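Long-range contacts in L-ribulose 3-epimerase (Mesorhizobium loti, PDB 3VYL), which catalyses the epimerization of ketoses at C3, interconverting L-ribulose and L-xylulose most efficiently, and binds manganese in a TIM barrel: residues Ser15-Leu24 / Asp44-Ile54; Ile63-Ile73 / Gly84-Thr95. All blocks are in the same frame, centred on the assembly; numbering follows the deposited sequence.

Contact 1 of 2, residues Ser15-Leu24 / Asp44-Ile54; sequences SAQSELERTL and DVDIGRLAKRI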
loop_
_atom_site.group_PDB
_atom_site.type_symbol
_atom_site.label_atom_id
_atom_site.label_comp_id
_atom_site.label_asym_id
_atom_site.label_seq_id
_atom_site.Cartn_x
_atom_site.Cartn_y
_atom_site.Cartn_z
ATOM N N SER A 15 -23.300 -19.568 -27.115
ATOM C CA SER A 15 -24.076 -20.672 -26.550
ATOM C C SER A 15 -23.990 -21.983 -27.351
ATOM O O SER A 15 -24.556 -22.995 -26.940
ATOM C CB SER A 15 -25.544 -20.266 -26.411
ATOM O OG SER A 15 -25.724 -19.339 -25.358
ATOM N N ALA A 16 -23.299 -21.975 -28.488
ATOM C CA ALA A 16 -23.099 -23.211 -29.252
ATOM C C ALA A 16 -22.540 -24.313 -28.343
ATOM O O ALA A 16 -21.672 -24.046 -27.511
ATOM C CB ALA A 16 -22.177 -22.963 -30.434
ATOM N N GLN A 17 -23.042 -25.539 -28.489
ATOM C CA GLN A 17 -22.637 -26.654 -27.611
ATOM C C GLN A 17 -21.140 -26.985 -27.693
ATOM O O GLN A 17 -20.552 -27.468 -26.727
ATOM C CB GLN A 17 -23.489 -27.909 -27.877
ATOM C CG GLN A 17 -23.263 -29.081 -26.907
ATOM C CD GLN A 17 -23.790 -28.852 -25.481
ATOM O OE1 GLN A 17 -23.224 -29.370 -24.508
ATOM N NE2 GLN A 17 -24.880 -28.092 -25.354
ATOM N N SER A 18 -20.540 -26.721 -28.845
ATOM C CA SER A 18 -19.111 -26.924 -29.050
ATOM C C SER A 18 -18.287 -25.852 -28.314
ATOM O O SER A 18 -17.187 -26.124 -27.822
ATOM C CB SER A 18 -18.815 -26.960 -30.556
ATOM O OG SER A 18 -17.870 -25.978 -30.954
ATOM N N GLU A 19 -18.835 -24.638 -28.252
ATOM C CA GLU A 19 -18.234 -23.522 -27.520
ATOM C C GLU A 19 -18.426 -23.630 -26.005
ATOM O O GLU A 19 -17.512 -23.312 -25.245
ATOM C CB GLU A 19 -18.789 -22.185 -28.029
ATOM C CG GLU A 19 -18.133 -21.695 -29.305
ATOM C CD GLU A 19 -16.655 -21.414 -29.119
ATOM O OE1 GLU A 19 -16.310 -20.336 -28.596
ATOM O OE2 GLU A 19 -15.837 -22.278 -29.485
ATOM N N LEU A 20 -19.614 -24.068 -25.580
ATOM C CA LEU A 20 -19.906 -24.350 -24.174
ATOM C C LEU A 20 -19.014 -25.470 -23.642
ATOM O O LEU A 20 -18.597 -25.462 -22.482
ATOM C CB LEU A 20 -21.373 -24.737 -24.004
ATOM C CG LEU A 20 -22.455 -23.650 -24.108
ATOM C CD1 LEU A 20 -23.836 -24.271 -23.942
ATOM C CD2 LEU A 20 -22.262 -22.525 -23.096
ATOM N N GLU A 21 -18.735 -26.425 -24.518
ATOM C CA GLU A 21 -17.842 -27.532 -24.259
ATOM C C GLU A 21 -16.425 -27.004 -24.036
ATOM O O GLU A 21 -15.761 -27.361 -23.060
ATOM C CB GLU A 21 -17.837 -28.437 -25.484
ATOM C CG GLU A 21 -18.292 -29.852 -25.230
ATOM C CD GLU A 21 -17.381 -30.863 -25.899
ATOM O OE1 GLU A 21 -17.866 -31.640 -26.753
ATOM O OE2 GLU A 21 -16.171 -30.872 -25.570
ATOM N N ARG A 22 -15.967 -26.164 -24.964
ATOM C CA ARG A 22 -14.653 -25.530 -24.871
ATOM C C ARG A 22 -14.483 -24.719 -23.579
ATOM O O ARG A 22 -13.473 -24.856 -22.884
ATOM C CB ARG A 22 -14.401 -24.654 -26.097
ATOM C CG ARG A 22 -13.515 -25.318 -27.129
ATOM C CD ARG A 22 -12.109 -24.747 -27.089
ATOM N NE ARG A 22 -11.097 -25.803 -27.132
ATOM C CZ ARG A 22 -9.790 -25.598 -27.284
ATOM N NH1 ARG A 22 -9.304 -24.370 -27.435
ATOM N NH2 ARG A 22 -8.966 -26.632 -27.293
ATOM N N THR A 23 -15.475 -23.889 -23.265
ATOM C CA THR A 23 -15.469 -23.100 -22.043
ATOM C C THR A 23 -15.111 -23.988 -20.843
ATOM O O THR A 23 -14.174 -23.697 -20.097
ATOM C CB THR A 23 -16.821 -22.382 -21.865
ATOM O OG1 THR A 23 -17.015 -21.490 -22.964
ATOM C CG2 THR A 23 -16.862 -21.570 -20.600
ATOM N N LEU A 24 -15.837 -25.091 -20.703
ATOM C CA LEU A 24 -15.622 -26.070 -19.642
ATOM C C LEU A 24 -14.216 -26.675 -19.624
ATOM O O LEU A 24 -13.568 -26.697 -18.589
ATOM C CB LEU A 24 -16.686 -27.170 -19.735
ATOM C CG LEU A 24 -18.037 -26.965 -19.029
ATOM C CD1 LEU A 24 -18.419 -25.499 -18.846
ATOM C CD2 LEU A 24 -19.147 -27.734 -19.737
ATOM N N ASP A 44 -32.312 -22.923 -26.839
ATOM C CA ASP A 44 -31.042 -22.823 -27.566
ATOM C C ASP A 44 -30.002 -23.839 -27.071
ATOM O O ASP A 44 -29.085 -24.216 -27.813
ATOM C CB ASP A 44 -30.496 -21.393 -27.425
ATOM C CG ASP A 44 -29.279 -21.113 -28.314
ATOM O OD1 ASP A 44 -28.642 -20.053 -28.102
ATOM O OD2 ASP A 44 -28.957 -21.921 -29.217
ATOM N N VAL A 45 -30.156 -24.283 -25.822
ATOM C CA VAL A 45 -29.145 -25.092 -25.138
ATOM C C VAL A 45 -29.740 -26.380 -24.571
ATOM O O VAL A 45 -30.822 -26.374 -23.979
ATOM C CB VAL A 45 -28.473 -24.278 -24.003
ATOM C CG1 VAL A 45 -27.500 -25.134 -23.202
ATOM C CG2 VAL A 45 -27.770 -23.061 -24.574
ATOM N N ASP A 46 -29.026 -27.486 -24.757
ATOM C CA ASP A 46 -29.376 -28.747 -24.106
ATOM C C ASP A 46 -28.932 -28.681 -22.634
ATOM O O ASP A 46 -27.812 -29.069 -22.283
ATOM C CB ASP A 46 -28.723 -29.924 -24.840
ATOM C CG ASP A 46 -29.413 -31.259 -24.567
ATOM O OD1 ASP A 46 -30.129 -31.396 -23.544
ATOM O OD2 ASP A 46 -29.222 -32.186 -25.389
ATOM N N ILE A 47 -29.833 -28.185 -21.787
ATOM C CA ILE A 47 -29.542 -27.884 -20.383
ATOM C C ILE A 47 -29.074 -29.089 -19.546
ATOM O O ILE A 47 -28.069 -29.002 -18.827
ATOM C CB ILE A 47 -30.756 -27.192 -19.717
ATOM C CG1 ILE A 47 -30.921 -25.778 -20.278
ATOM C CG2 ILE A 47 -30.621 -27.165 -18.196
ATOM C CD1 ILE A 47 -32.218 -25.117 -19.871
ATOM N N GLY A 48 -29.804 -30.198 -19.634
ATOM C CA GLY A 48 -29.501 -31.389 -18.847
ATOM C C GLY A 48 -28.190 -32.009 -19.278
ATOM O O GLY A 48 -27.443 -32.542 -18.456
ATOM N N ARG A 49 -27.921 -31.940 -20.579
ATOM C CA ARG A 49 -26.652 -32.382 -21.133
ATOM C C ARG A 49 -25.530 -31.538 -20.528
ATOM O O ARG A 49 -24.521 -32.075 -20.061
ATOM C CB ARG A 49 -26.674 -32.265 -22.665
ATOM C CG ARG A 49 -25.309 -32.122 -23.325
ATOM C CD ARG A 49 -24.632 -33.466 -23.544
ATOM N NE ARG A 49 -25.058 -34.089 -24.798
ATOM C CZ ARG A 49 -24.434 -33.938 -25.966
ATOM N NH1 ARG A 49 -24.898 -34.544 -27.051
ATOM N NH2 ARG A 49 -23.343 -33.186 -26.054
ATOM N N LEU A 50 -25.730 -30.217 -20.535
ATOM C CA LEU A 50 -24.779 -29.263 -19.979
ATOM C C LEU A 50 -24.517 -29.580 -18.505
ATOM O O LEU A 50 -23.360 -29.759 -18.102
ATOM C CB LEU A 50 -25.321 -27.837 -20.117
ATOM C CG LEU A 50 -24.428 -26.649 -20.507
ATOM C CD1 LEU A 50 -24.975 -25.412 -19.817
ATOM C CD2 LEU A 50 -22.949 -26.826 -20.192
ATOM N N ALA A 51 -25.594 -29.667 -17.720
ATOM C CA ALA A 51 -25.503 -29.994 -16.298
ATOM C C ALA A 51 -24.738 -31.292 -16.039
ATOM O O ALA A 51 -23.993 -31.398 -15.056
ATOM C CB ALA A 51 -26.888 -30.062 -15.677
ATOM N N LYS A 52 -24.919 -32.264 -16.930
ATOM C CA LYS A 52 -24.265 -33.556 -16.805
ATOM C C LYS A 52 -22.800 -33.423 -17.175
ATOM O O LYS A 52 -21.948 -34.134 -16.639
ATOM C CB LYS A 52 -24.947 -34.608 -17.688
ATOM C CG LYS A 52 -24.922 -36.036 -17.133
ATOM C CD LYS A 52 -23.591 -36.771 -17.317
ATOM C CE LYS A 52 -23.171 -36.904 -18.782
ATOM N NZ LYS A 52 -24.038 -37.829 -19.570
ATOM N N ARG A 53 -22.507 -32.507 -18.087
ATOM C CA ARG A 53 -21.132 -32.294 -18.513
ATOM C C ARG A 53 -20.363 -31.478 -17.471
ATOM O O ARG A 53 -19.167 -31.701 -17.262
ATOM C CB ARG A 53 -21.082 -31.627 -19.884
ATOM C CG ARG A 53 -20.460 -32.529 -20.948
ATOM C CD ARG A 53 -19.106 -33.077 -20.500
ATOM N NE ARG A 53 -17.949 -32.399 -21.125
ATOM C CZ ARG A 53 -17.921 -31.893 -22.362
ATOM N NH1 ARG A 53 -18.987 -31.982 -23.169
ATOM N NH2 ARG A 53 -16.804 -31.298 -22.800
ATOM N N ILE A 54 -21.062 -30.547 -16.817
ATOM C CA ILE A 54 -20.508 -29.788 -15.700
ATOM C C ILE A 54 -20.144 -30.709 -14.524
ATOM O O ILE A 54 -19.011 -30.671 -14.027
ATOM C CB ILE A 54 -21.456 -28.651 -15.244
ATOM C CG1 ILE A 54 -21.515 -27.544 -16.300
ATOM C CG2 ILE A 54 -20.986 -28.043 -13.933
ATOM C CD1 ILE A 54 -22.681 -26.594 -16.127
#
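Glu21 and Arg53 form the one salt bridge of this contact, and its geometry is skewed: Arg53 NH2 donates to Glu21 OE2 at 2.9 Å from well above the carboxylate plane, 57° out of it. The guanidinium offers its edge, but the two flat groups are steeply inclined, so a single N-H does the gripping rather than a paired, coplanar bridge. Bends at chi2 and chi3 of Arg53 turn its guanidinium towards the acid. An alanine here in place of Glu21 would take away the carboxylate and is likely to leave the Arg53 guanidinium without its mate across the contact, freer to turn. Gln17 lies one turn earlier; its CG is anti to the backbone N (chi1 -173°) and a bend at chi2 sets OE1 3.6 Å from the aliphatic CG of Arg49. Helices 17-30 and 47-57 are consecutive outer helices of the TIM barrel; the axes of segments 17-24 and 47-54 run 19° apart and approach to 11.1 Å. Below these polar groups lies an apolar layer of Leu20, Leu24, Val45, Leu50 and Ile54. Leu20 CD1 meets Val45 CG1 tip to tip at 3.8 Å, while Leu24 extends CD2 to Leu50 CD2 at 3.9 Å and crosses Ile54 at about a right angle. Leu20, Leu24 and Ile54 also touch Phe37 of strand 34-37, and Leu50 reaches Leu98 of helix 78-98.

Contact 2 of 2, residues Ile63-Ile73 / Gly84-Thr95; sequences ISIGLPADGDI and GVEILNQTIALT
The carbonyl groups of Ile87 and Thr91 set the threonines that Ile63 and Ile65 pack against: Ile87 O takes Thr91 N on one face and Thr91 OG1 on the other, the hydroxyl at 2.7 Å and 36° out of the plane, and Thr91 O is shared in the same way by the N and OG1 of Thr95. These bonds satisfy the buried hydroxyls and fix both threonines. Thr91 thus turns its methyl to the strand, CG2 lying 3.8 Å from Ile63 CG2. The side chains of Thr95 and Ile63 slide past each other in opposite directions, Thr95 OG1 coming against Ile63 CG1. Ile65, its side chain about 11 Å from the manganese, holds CG1 between its backbone N and carbonyl carbon (chi1 63°), a torsion that sends CD1 to Ile87 CG2 at 3.7 Å and close to Thr91 OG1. Pro68 CG and Ile87 CD1 meet tip to tip at 3.7 Å. Leu88 gives one methyl to each of two partners: CD1 meets Leu67 CD2 at 3.7 Å and CD2 meets Ile73 CD1 at 4.0 Å, each crossing at about a right angle. With no side chain on Gly84, Ile73 CG2 can lie 3.5 Å from its CA. No hydrogen bond spans the contact. Strand 63-66 and helix 84-95 run at 163°, close to antiparallel, as parts of strand 60-66 and helix 78-98, the first half of a beta-alpha-beta unit of the TIM barrel.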
loop_
_atom_site.group_PDB
_atom_site.type_symbol
_atom_site.label_atom_id
_atom_site.label_comp_id
_atom_site.label_asym_id
_atom_site.label_seq_id
_atom_site.Cartn_x
_atom_site.Cartn_y
_atom_site.Cartn_z
ATOM N N ILE A 63 -25.048 -18.715 -11.938
ATOM C CA ILE A 63 -25.533 -17.873 -13.012
ATOM C C ILE A 63 -25.644 -16.413 -12.549
ATOM O O ILE A 63 -26.224 -16.113 -11.491
ATOM C CB ILE A 63 -26.885 -18.365 -13.588
ATOM C CG1 ILE A 63 -26.864 -19.874 -13.877
ATOM C CG2 ILE A 63 -27.263 -17.565 -14.832
ATOM C CD1 ILE A 63 -26.029 -20.307 -15.068
ATOM N N SER A 64 -25.073 -15.516 -13.349
ATOM C CA SER A 64 -25.165 -14.091 -13.105
ATOM C C SER A 64 -25.776 -13.444 -14.318
ATOM O O SER A 64 -25.472 -13.827 -15.444
ATOM C CB SER A 64 -23.776 -13.501 -12.885
ATOM O OG SER A 64 -23.011 -13.562 -14.080
ATOM N N ILE A 65 -26.628 -12.452 -14.089
ATOM C CA ILE A 65 -27.178 -11.642 -15.171
ATOM C C ILE A 65 -27.176 -10.181 -14.737
ATOM O O ILE A 65 -26.873 -9.863 -13.576
ATOM C CB ILE A 65 -28.628 -12.056 -15.528
ATOM C CG1 ILE A 65 -29.571 -11.815 -14.346
ATOM C CG2 ILE A 65 -28.692 -13.509 -15.975
ATOM C CD1 ILE A 65 -31.029 -11.729 -14.736
ATOM N N GLY A 66 -27.512 -9.297 -15.675
ATOM C CA GLY A 66 -27.792 -7.902 -15.373
ATOM C C GLY A 66 -29.127 -7.581 -15.999
ATOM O O GLY A 66 -29.273 -7.707 -17.208
ATOM N N LEU A 67 -30.110 -7.190 -15.194
ATOM C CA LEU A 67 -31.444 -6.908 -15.717
ATOM C C LEU A 67 -31.371 -5.896 -16.856
ATOM O O LEU A 67 -30.565 -4.965 -16.793
ATOM C CB LEU A 67 -32.395 -6.406 -14.613
ATOM C CG LEU A 67 -32.961 -7.415 -13.594
ATOM C CD1 LEU A 67 -33.733 -6.718 -12.490
ATOM C CD2 LEU A 67 -33.837 -8.462 -14.271
ATOM N N PRO A 68 -32.184 -6.097 -17.919
ATOM C CA PRO A 68 -32.263 -5.116 -19.017
ATOM C C PRO A 68 -33.096 -3.914 -18.621
ATOM O O PRO A 68 -33.908 -4.016 -17.715
ATOM C CB PRO A 68 -32.955 -5.895 -20.141
ATOM C CG PRO A 68 -33.751 -6.934 -19.436
ATOM C CD PRO A 68 -32.958 -7.317 -18.220
ATOM N N ALA A 69 -32.881 -2.783 -19.286
ATOM C CA ALA A 69 -33.691 -1.582 -19.065
ATOM C C ALA A 69 -35.138 -1.951 -19.340
ATOM O O ALA A 69 -36.062 -1.448 -18.703
ATOM C CB ALA A 69 -33.235 -0.457 -19.980
ATOM N N ASP A 70 -35.293 -2.869 -20.292
ATOM C CA ASP A 70 -36.550 -3.510 -20.652
ATOM C C ASP A 70 -37.224 -4.260 -19.487
ATOM O O ASP A 70 -38.454 -4.382 -19.451
ATOM C CB ASP A 70 -36.270 -4.495 -21.787
ATOM C CG ASP A 70 -37.515 -4.904 -22.517
ATOM O OD1 ASP A 70 -38.518 -4.168 -22.413
ATOM O OD2 ASP A 70 -37.491 -5.952 -23.201
ATOM N N GLY A 71 -36.423 -4.729 -18.550
ATOM C CA GLY A 71 -36.881 -5.481 -17.424
ATOM C C GLY A 71 -36.464 -4.975 -16.074
ATOM O O GLY A 71 -36.100 -5.754 -15.263
ATOM N N ASP A 72 -36.509 -3.691 -15.810
ATOM C CA ASP A 72 -36.098 -3.223 -14.520
ATOM C C ASP A 72 -37.174 -3.287 -13.452
ATOM O O ASP A 72 -38.120 -2.544 -13.462
ATOM C CB ASP A 72 -35.618 -1.801 -14.653
ATOM C CG ASP A 72 -35.128 -1.258 -13.378
ATOM O OD1 ASP A 72 -35.383 -1.881 -12.369
ATOM O OD2 ASP A 72 -34.492 -0.223 -13.368
ATOM N N ILE A 73 -36.928 -4.107 -12.456
ATOM C CA ILE A 73 -37.855 -4.398 -11.381
ATOM C C ILE A 73 -38.064 -3.263 -10.419
ATOM O O ILE A 73 -38.868 -3.358 -9.543
ATOM C CB ILE A 73 -37.447 -5.635 -10.574
ATOM C CG1 ILE A 73 -36.109 -5.447 -9.910
ATOM C CG2 ILE A 73 -37.324 -6.829 -11.462
ATOM C CD1 ILE A 73 -35.713 -6.659 -9.138
ATOM N N GLY A 84 -39.114 -7.903 -15.562
ATOM C CA GLY A 84 -38.027 -8.224 -14.640
ATOM C C GLY A 84 -38.262 -9.511 -13.869
ATOM O O GLY A 84 -37.500 -10.478 -13.997
ATOM N N VAL A 85 -39.328 -9.529 -13.073
ATOM C CA VAL A 85 -39.681 -10.720 -12.298
ATOM C C VAL A 85 -39.659 -11.980 -13.170
ATOM O O VAL A 85 -39.137 -13.014 -12.750
ATOM C CB VAL A 85 -41.038 -10.562 -11.577
ATOM C CG1 VAL A 85 -41.418 -11.831 -10.842
ATOM C CG2 VAL A 85 -40.995 -9.396 -10.604
ATOM N N GLU A 86 -40.193 -11.896 -14.386
ATOM C CA GLU A 86 -40.210 -13.072 -15.262
ATOM C C GLU A 86 -38.813 -13.492 -15.731
ATOM O O GLU A 86 -38.557 -14.689 -15.914
ATOM C CB GLU A 86 -41.183 -12.894 -16.445
ATOM C CG GLU A 86 -41.377 -14.136 -17.335
ATOM C CD GLU A 86 -41.887 -15.381 -16.594
ATOM O OE1 GLU A 86 -42.523 -15.258 -15.513
ATOM O OE2 GLU A 86 -41.660 -16.502 -17.111
ATOM N N ILE A 87 -37.917 -12.521 -15.922
ATOM C CA ILE A 87 -36.520 -12.840 -16.243
ATOM C C ILE A 87 -35.850 -13.498 -15.031
ATOM O O ILE A 87 -35.114 -14.483 -15.175
ATOM C CB ILE A 87 -35.715 -11.606 -16.713
ATOM C CG1 ILE A 87 -36.150 -11.200 -18.128
ATOM C CG2 ILE A 87 -34.214 -11.904 -16.704
ATOM C CD1 ILE A 87 -35.901 -9.746 -18.461
ATOM N N LEU A 88 -36.128 -12.956 -13.845
ATOM C CA LEU A 88 -35.630 -13.514 -12.589
ATOM C C LEU A 88 -36.058 -14.970 -12.384
ATOM O O LEU A 88 -35.209 -15.845 -12.138
ATOM C CB LEU A 88 -36.079 -12.641 -11.414
ATOM C CG LEU A 88 -35.115 -11.633 -10.773
ATOM C CD1 LEU A 88 -34.013 -11.159 -11.707
ATOM C CD2 LEU A 88 -35.902 -10.454 -10.226
ATOM N N ASN A 89 -37.366 -15.222 -12.511
ATOM C CA ASN A 89 -37.943 -16.560 -12.335
ATOM C C ASN A 89 -37.344 -17.584 -13.296
ATOM O O ASN A 89 -37.101 -18.739 -12.922
ATOM C CB ASN A 89 -39.464 -16.526 -12.491
ATOM C CG ASN A 89 -40.170 -15.915 -11.292
ATOM O OD1 ASN A 89 -39.768 -16.107 -10.142
ATOM N ND2 ASN A 89 -41.246 -15.186 -11.557
ATOM N N GLN A 90 -37.091 -17.149 -14.527
ATOM C CA GLN A 90 -36.517 -18.024 -15.537
ATOM C C GLN A 90 -35.066 -18.361 -15.199
ATOM O O GLN A 90 -34.655 -19.515 -15.276
ATOM C CB GLN A 90 -36.634 -17.374 -16.914
ATOM C CG GLN A 90 -36.719 -18.365 -18.066
ATOM C CD GLN A 90 -37.043 -17.693 -19.393
ATOM O OE1 GLN A 90 -37.597 -16.588 -19.428
ATOM N NE2 GLN A 90 -36.698 -18.359 -20.493
ATOM N N THR A 91 -34.307 -17.345 -14.797
ATOM C CA THR A 91 -32.901 -17.505 -14.409
ATOM C C THR A 91 -32.725 -18.478 -13.239
ATOM O O THR A 91 -31.758 -19.245 -13.193
ATOM C CB THR A 91 -32.263 -16.141 -14.054
ATOM O OG1 THR A 91 -32.559 -15.192 -15.088
ATOM C CG2 THR A 91 -30.741 -16.262 -13.902
ATOM N N ILE A 92 -33.667 -18.427 -12.299
ATOM C CA ILE A 92 -33.680 -19.348 -11.165
ATOM C C ILE A 92 -33.810 -20.796 -11.656
ATOM O O ILE A 92 -32.938 -21.634 -11.378
ATOM C CB ILE A 92 -34.791 -18.993 -10.167
ATOM C CG1 ILE A 92 -34.470 -17.658 -9.487
ATOM C CG2 ILE A 92 -34.954 -20.102 -9.141
ATOM C CD1 ILE A 92 -35.569 -17.124 -8.596
ATOM N N ALA A 93 -34.874 -21.069 -12.414
ATOM C CA ALA A 93 -35.106 -22.395 -12.987
ATOM C C ALA A 93 -33.920 -22.876 -13.827
ATOM O O ALA A 93 -33.584 -24.068 -13.816
ATOM C CB ALA A 93 -36.392 -22.414 -13.799
ATOM N N LEU A 94 -33.275 -21.957 -14.542
ATOM C CA LEU A 94 -32.036 -22.307 -15.236
ATOM C C LEU A 94 -30.945 -22.795 -14.261
ATOM O O LEU A 94 -30.371 -23.865 -14.461
ATOM C CB LEU A 94 -31.535 -21.142 -16.095
ATOM C CG LEU A 94 -30.238 -21.388 -16.874
ATOM C CD1 LEU A 94 -30.465 -22.335 -18.043
ATOM C CD2 LEU A 94 -29.649 -20.079 -17.373
ATOM N N THR A 95 -30.680 -22.016 -13.211
ATOM C CA THR A 95 -29.658 -22.349 -12.205
ATOM C C THR A 95 -29.958 -23.715 -11.584
ATOM O O THR A 95 -29.108 -24.616 -11.591
ATOM C CB THR A 95 -29.586 -21.273 -11.089
ATOM O OG1 THR A 95 -29.347 -19.985 -11.672
ATOM C CG2 THR A 95 -28.485 -21.586 -10.073
#

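The two contacts take up neighbouring places in the barrel fold, their centres about 20 Å apart and in series along the chain. Contact 1 joins helix to helix on the outer layer, is partly buried, and combines an apolar floor with a salt bridge at its outer side. Contact 2 joins helix to strand and the residues that follow it, is buried, and is largely apolar, with no hydrogen bond across it, the two threonine hydroxyls bonding back to helix carbonyls. Neither shares an element with the other, but helix 47-57 leads directly into strand 60-66, and the contacts meet where Ile47 CD1 of helix 47-57 packs on Leu94 CD1 of helix 78-98 at 3.8 Å. Contact 1 lies away from the metal site; contact 2 comes nearer to it.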